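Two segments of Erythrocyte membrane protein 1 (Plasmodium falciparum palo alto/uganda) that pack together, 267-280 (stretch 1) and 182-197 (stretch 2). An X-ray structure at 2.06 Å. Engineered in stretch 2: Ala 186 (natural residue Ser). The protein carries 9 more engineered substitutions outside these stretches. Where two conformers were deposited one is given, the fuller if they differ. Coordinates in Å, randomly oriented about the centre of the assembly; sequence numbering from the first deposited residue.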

# COMPACT_ATOMS: atom_id res chain seq x y z
N ALA A 267 -17.75 4.05 -8.37
CA ALA A 267 -17.00 4.98 -9.23
C ALA A 267 -15.53 4.56 -9.40
O ALA A 267 -15.01 4.51 -10.52
CB ALA A 267 -17.10 6.39 -8.66
N LEU A 268 -14.86 4.20 -8.28
CA LEU A 268 -13.46 3.78 -8.31
C LEU A 268 -13.19 2.62 -9.25
O LEU A 268 -12.11 2.55 -9.84
CB LEU A 268 -12.96 3.46 -6.87
CG LEU A 268 -11.47 3.02 -6.71
CD1 LEU A 268 -10.49 4.18 -7.03
CD2 LEU A 268 -11.22 2.51 -5.30
N THR A 269 -14.16 1.69 -9.36
CA THR A 269 -14.03 0.50 -10.21
C THR A 269 -14.65 0.66 -11.63
O THR A 269 -14.63 -0.31 -12.38
CB THR A 269 -14.63 -0.73 -9.52
OG1 THR A 269 -15.97 -0.39 -9.17
CG2 THR A 269 -13.82 -1.19 -8.32
N CYS A 270 -15.16 1.86 -12.00
CA CYS A 270 -15.71 2.16 -13.35
C CYS A 270 -14.86 1.54 -14.49
O CYS A 270 -15.40 0.89 -15.38
CB CYS A 270 -15.90 3.66 -13.58
SG CYS A 270 -17.30 4.40 -12.70
N SER A 271 -13.52 1.70 -14.41
CA SER A 271 -12.56 1.22 -15.41
C SER A 271 -11.88 -0.07 -15.05
O SER A 271 -10.93 -0.46 -15.73
CB SER A 271 -11.49 2.29 -15.66
OG SER A 271 -10.83 2.60 -14.44
N ALA A 272 -12.30 -0.72 -13.96
CA ALA A 272 -11.63 -1.94 -13.52
C ALA A 272 -11.82 -3.02 -14.58
O ALA A 272 -12.90 -3.09 -15.17
CB ALA A 272 -12.16 -2.39 -12.16
N PRO A 273 -10.78 -3.83 -14.89
CA PRO A 273 -10.95 -4.87 -15.92
C PRO A 273 -12.07 -5.82 -15.55
O PRO A 273 -12.29 -6.07 -14.35
CB PRO A 273 -9.62 -5.62 -15.89
CG PRO A 273 -8.66 -4.69 -15.26
CD PRO A 273 -9.44 -3.90 -14.28
N TYR A 274 -12.78 -6.35 -16.57
CA TYR A 274 -13.86 -7.33 -16.34
C TYR A 274 -13.35 -8.55 -15.58
O TYR A 274 -13.98 -8.96 -14.62
CB TYR A 274 -14.57 -7.76 -17.63
CG TYR A 274 -15.72 -8.71 -17.34
CD1 TYR A 274 -16.92 -8.23 -16.82
CD2 TYR A 274 -15.57 -10.09 -17.49
CE1 TYR A 274 -17.97 -9.10 -16.52
CE2 TYR A 274 -16.61 -10.96 -17.19
CZ TYR A 274 -17.82 -10.46 -16.72
OH TYR A 274 -18.85 -11.32 -16.42
N TYR A 275 -12.23 -9.10 -16.00
CA TYR A 275 -11.66 -10.28 -15.38
C TYR A 275 -10.68 -9.88 -14.28
O TYR A 275 -9.46 -9.98 -14.41
CB TYR A 275 -11.06 -11.21 -16.45
CG TYR A 275 -12.09 -11.69 -17.46
CD1 TYR A 275 -12.94 -12.76 -17.16
CD2 TYR A 275 -12.18 -11.12 -18.73
CE1 TYR A 275 -13.87 -13.23 -18.09
CE2 TYR A 275 -13.12 -11.58 -19.67
CZ TYR A 275 -13.96 -12.63 -19.34
OH TYR A 275 -14.89 -13.10 -20.25
N ALA A 276 -11.25 -9.32 -13.21
CA ALA A 276 -10.54 -8.87 -12.01
C ALA A 276 -11.52 -8.88 -10.86
O ALA A 276 -12.60 -8.30 -10.93
CB ALA A 276 -9.96 -7.47 -12.21
N ASP A 277 -11.16 -9.58 -9.80
CA ASP A 277 -12.03 -9.65 -8.62
C ASP A 277 -11.21 -9.52 -7.36
O ASP A 277 -10.02 -9.87 -7.36
CB ASP A 277 -12.84 -10.97 -8.61
CG ASP A 277 -13.94 -10.98 -9.66
OD1 ASP A 277 -15.02 -10.40 -9.39
OD2 ASP A 277 -13.67 -11.46 -10.78
N TYR A 278 -11.82 -9.01 -6.28
CA TYR A 278 -11.10 -8.89 -5.01
C TYR A 278 -11.21 -10.20 -4.25
O TYR A 278 -12.31 -10.74 -4.10
CB TYR A 278 -11.67 -7.74 -4.16
CG TYR A 278 -10.80 -7.39 -2.96
CD1 TYR A 278 -9.57 -6.78 -3.14
CD2 TYR A 278 -11.22 -7.66 -1.67
CE1 TYR A 278 -8.75 -6.47 -2.05
CE2 TYR A 278 -10.44 -7.31 -0.57
CZ TYR A 278 -9.20 -6.71 -0.77
OH TYR A 278 -8.35 -6.44 0.27
N PHE A 279 -10.08 -10.71 -3.76
CA PHE A 279 -10.10 -11.94 -3.00
C PHE A 279 -9.49 -11.72 -1.63
O PHE A 279 -8.44 -11.07 -1.52
CB PHE A 279 -9.30 -13.06 -3.71
CG PHE A 279 -9.79 -13.51 -5.06
CD1 PHE A 279 -10.47 -14.71 -5.21
CD2 PHE A 279 -9.53 -12.76 -6.20
CE1 PHE A 279 -10.87 -15.16 -6.47
CE2 PHE A 279 -9.95 -13.19 -7.47
CZ PHE A 279 -10.62 -14.39 -7.59
N ARG A 280 -10.09 -12.31 -0.61
CA ARG A 280 -9.59 -12.28 0.77
C ARG A 280 -10.02 -13.54 1.49
O ARG A 280 -10.99 -14.18 1.06
CB ARG A 280 -10.01 -11.00 1.53
CG ARG A 280 -11.48 -10.64 1.43
CD ARG A 280 -11.92 -9.71 2.53
NE ARG A 280 -11.93 -10.43 3.80
CZ ARG A 280 -13.00 -10.99 4.33
NH1 ARG A 280 -14.19 -10.84 3.76
NH2 ARG A 280 -12.91 -11.66 5.46
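Stretch 2 (182-197) NGNKAGICTSLARSFA

Three hydrogen bonds fix the start of stretch 2 on stretch 1. Asn 184, with chi1 in t, answers Asp 277 twice: its OD1 accepts from Asp 277 N at 2.9 Å, and its ND2 donates to Asp 277 OD2 at 3.0 Å. One amide group thus reads both the backbone and the side chain of a single residue. Next door, Lys 185 N donates to Tyr 275 O at 3.0 Å, nearly straight at 166°. Lys 185 holds the N-cap position, so this contact pins the chain just before it coils into the helix that begins at Ala 186 and continues past Ala 197. A CA-H...O contact, Ala 186 CA to Asp 277 O at 3.4 Å, carries the pairing one residue further. A water then joins the segments, accepting from Phe 279 N, donating to Ala 186 O, and lying 3.0 Å from Thr 190 OG1.

Beyond this anchor the helix lies along an irregular strip of stretch 1, mostly loop, with its beginning near Ala 276 and its later turns near Leu 268. Ile 188, Cys 189, Leu 192 and Ala 193 all direct CA-to-CB toward that strip, the pattern expected of one helical face. Cys 189 SG lies 3.7 Å from Ala 276 CB, while the Tyr 278 ring sets its edge near Thr 190 CA, with CE1 3.9 Å away, and also brings CE1 within 3.9 Å of Ala 193 CB. The engineered Ala 186 places CB 3.7 Å from Phe 279 CD2. Pro 273 CG meets Ile 188 CD1 at 3.9 Å. At the end of the type I turn from Thr 269, Ala 272 CB rests 4.1 Å from Leu 192 CD1. Leu 268 closes the far end, its CD2 3.5 Å from Phe 196 CB and 3.2 Å from Leu 192 O. The rule is polar anchoring at the helix start, then aliphatic, small and aromatic side chains packing along it.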

# COMPACT_ATOMS: atom_id res chain seq x y z
N ASN A 182 -2.63 -12.57 -17.95
CA ASN A 182 -3.63 -13.41 -18.61
C ASN A 182 -4.59 -14.08 -17.60
O ASN A 182 -5.60 -14.66 -17.99
CB ASN A 182 -2.94 -14.41 -19.55
CG ASN A 182 -2.37 -13.72 -20.77
OD1 ASN A 182 -1.18 -13.37 -20.82
ND2 ASN A 182 -3.20 -13.46 -21.77
N GLY A 183 -4.27 -13.95 -16.30
CA GLY A 183 -5.08 -14.45 -15.20
C GLY A 183 -6.06 -13.40 -14.73
O GLY A 183 -6.08 -12.30 -15.29
N ASN A 184 -6.89 -13.72 -13.70
CA ASN A 184 -7.81 -12.74 -13.12
C ASN A 184 -6.88 -11.72 -12.42
O ASN A 184 -6.02 -12.12 -11.64
CB ASN A 184 -8.79 -13.40 -12.12
CG ASN A 184 -9.72 -12.43 -11.45
OD1 ASN A 184 -9.31 -11.64 -10.60
ND2 ASN A 184 -11.02 -12.53 -11.76
N LYS A 185 -6.99 -10.45 -12.77
CA LYS A 185 -6.09 -9.40 -12.27
C LYS A 185 -6.45 -8.93 -10.84
O LYS A 185 -6.80 -7.76 -10.62
CB LYS A 185 -6.04 -8.25 -13.29
CG LYS A 185 -5.40 -8.65 -14.62
CD LYS A 185 -6.01 -7.81 -15.74
CE LYS A 185 -5.61 -8.30 -17.10
NZ LYS A 185 -6.19 -7.47 -18.19
N ALA A 186 -6.42 -9.87 -9.88
CA ALA A 186 -6.77 -9.64 -8.46
C ALA A 186 -5.88 -8.56 -7.85
O ALA A 186 -6.36 -7.81 -7.01
CB ALA A 186 -6.64 -10.92 -7.66
N GLY A 187 -4.62 -8.49 -8.33
CA GLY A 187 -3.62 -7.52 -7.90
C GLY A 187 -4.06 -6.08 -8.08
O GLY A 187 -3.74 -5.24 -7.25
N ILE A 188 -4.82 -5.79 -9.16
CA ILE A 188 -5.36 -4.47 -9.48
C ILE A 188 -6.44 -4.10 -8.46
O ILE A 188 -6.47 -2.96 -7.99
CB ILE A 188 -5.91 -4.43 -10.94
CG1 ILE A 188 -4.78 -4.65 -11.97
CG2 ILE A 188 -6.71 -3.14 -11.21
CD1 ILE A 188 -5.19 -4.44 -13.54
N CYS A 189 -7.36 -5.06 -8.16
CA CYS A 189 -8.42 -4.88 -7.16
C CYS A 189 -7.79 -4.52 -5.78
O CYS A 189 -8.29 -3.64 -5.10
CB CYS A 189 -9.30 -6.13 -7.10
SG CYS A 189 -10.11 -6.54 -8.68
N THR A 190 -6.68 -5.18 -5.40
CA THR A 190 -5.92 -4.90 -4.14
C THR A 190 -5.41 -3.44 -4.16
O THR A 190 -5.59 -2.72 -3.17
CB THR A 190 -4.77 -5.93 -3.96
OG1 THR A 190 -5.36 -7.21 -3.72
CG2 THR A 190 -3.85 -5.60 -2.77
N SER A 191 -4.79 -2.99 -5.29
CA SER A 191 -4.28 -1.61 -5.36
C SER A 191 -5.39 -0.60 -5.30
O SER A 191 -5.24 0.42 -4.64
CB SER A 191 -3.39 -1.40 -6.59
OG SER A 191 -2.24 -2.21 -6.44
N LEU A 192 -6.55 -0.92 -5.94
CA LEU A 192 -7.75 -0.09 -5.86
C LEU A 192 -8.26 -0.03 -4.43
O LEU A 192 -8.69 1.03 -3.99
CB LEU A 192 -8.87 -0.63 -6.77
CG LEU A 192 -8.69 -0.45 -8.31
CD1 LEU A 192 -9.91 -1.02 -9.05
CD2 LEU A 192 -8.52 1.01 -8.66
N ALA A 193 -8.24 -1.15 -3.70
CA ALA A 193 -8.70 -1.17 -2.28
C ALA A 193 -7.77 -0.26 -1.43
O ALA A 193 -8.24 0.43 -0.52
CB ALA A 193 -8.67 -2.58 -1.76
N ARG A 194 -6.48 -0.20 -1.78
CA ARG A 194 -5.53 0.64 -1.07
C ARG A 194 -5.79 2.11 -1.30
O ARG A 194 -5.69 2.88 -0.35
CB ARG A 194 -4.10 0.27 -1.42
CG ARG A 194 -3.71 -1.08 -0.88
CD ARG A 194 -2.33 -1.35 -1.36
NE ARG A 194 -1.80 -2.57 -0.77
CZ ARG A 194 -1.04 -3.42 -1.43
NH1 ARG A 194 -0.73 -3.19 -2.70
NH2 ARG A 194 -0.57 -4.50 -0.84
N SER A 195 -6.16 2.50 -2.54
CA SER A 195 -6.50 3.88 -2.88
C SER A 195 -7.83 4.26 -2.28
O SER A 195 -7.99 5.36 -1.79
CB SER A 195 -6.50 4.09 -4.40
OG SER A 195 -5.17 4.24 -4.83
N PHE A 196 -8.81 3.34 -2.33
CA PHE A 196 -10.15 3.52 -1.75
C PHE A 196 -9.99 3.87 -0.27
O PHE A 196 -10.66 4.79 0.24
CB PHE A 196 -10.92 2.20 -1.85
CG PHE A 196 -12.30 2.19 -1.26
CD1 PHE A 196 -13.31 2.99 -1.79
CD2 PHE A 196 -12.64 1.27 -0.27
CE1 PHE A 196 -14.64 2.87 -1.33
CE2 PHE A 196 -13.96 1.16 0.21
CZ PHE A 196 -14.94 1.98 -0.30
N ALA A 197 -9.12 3.12 0.41
CA ALA A 197 -8.82 3.35 1.85
C ALA A 197 -8.15 4.73 2.11
O ALA A 197 -8.55 5.43 3.04
CB ALA A 197 -7.96 2.22 2.39
O HOH W 1 -7.58 -9.06 -4.47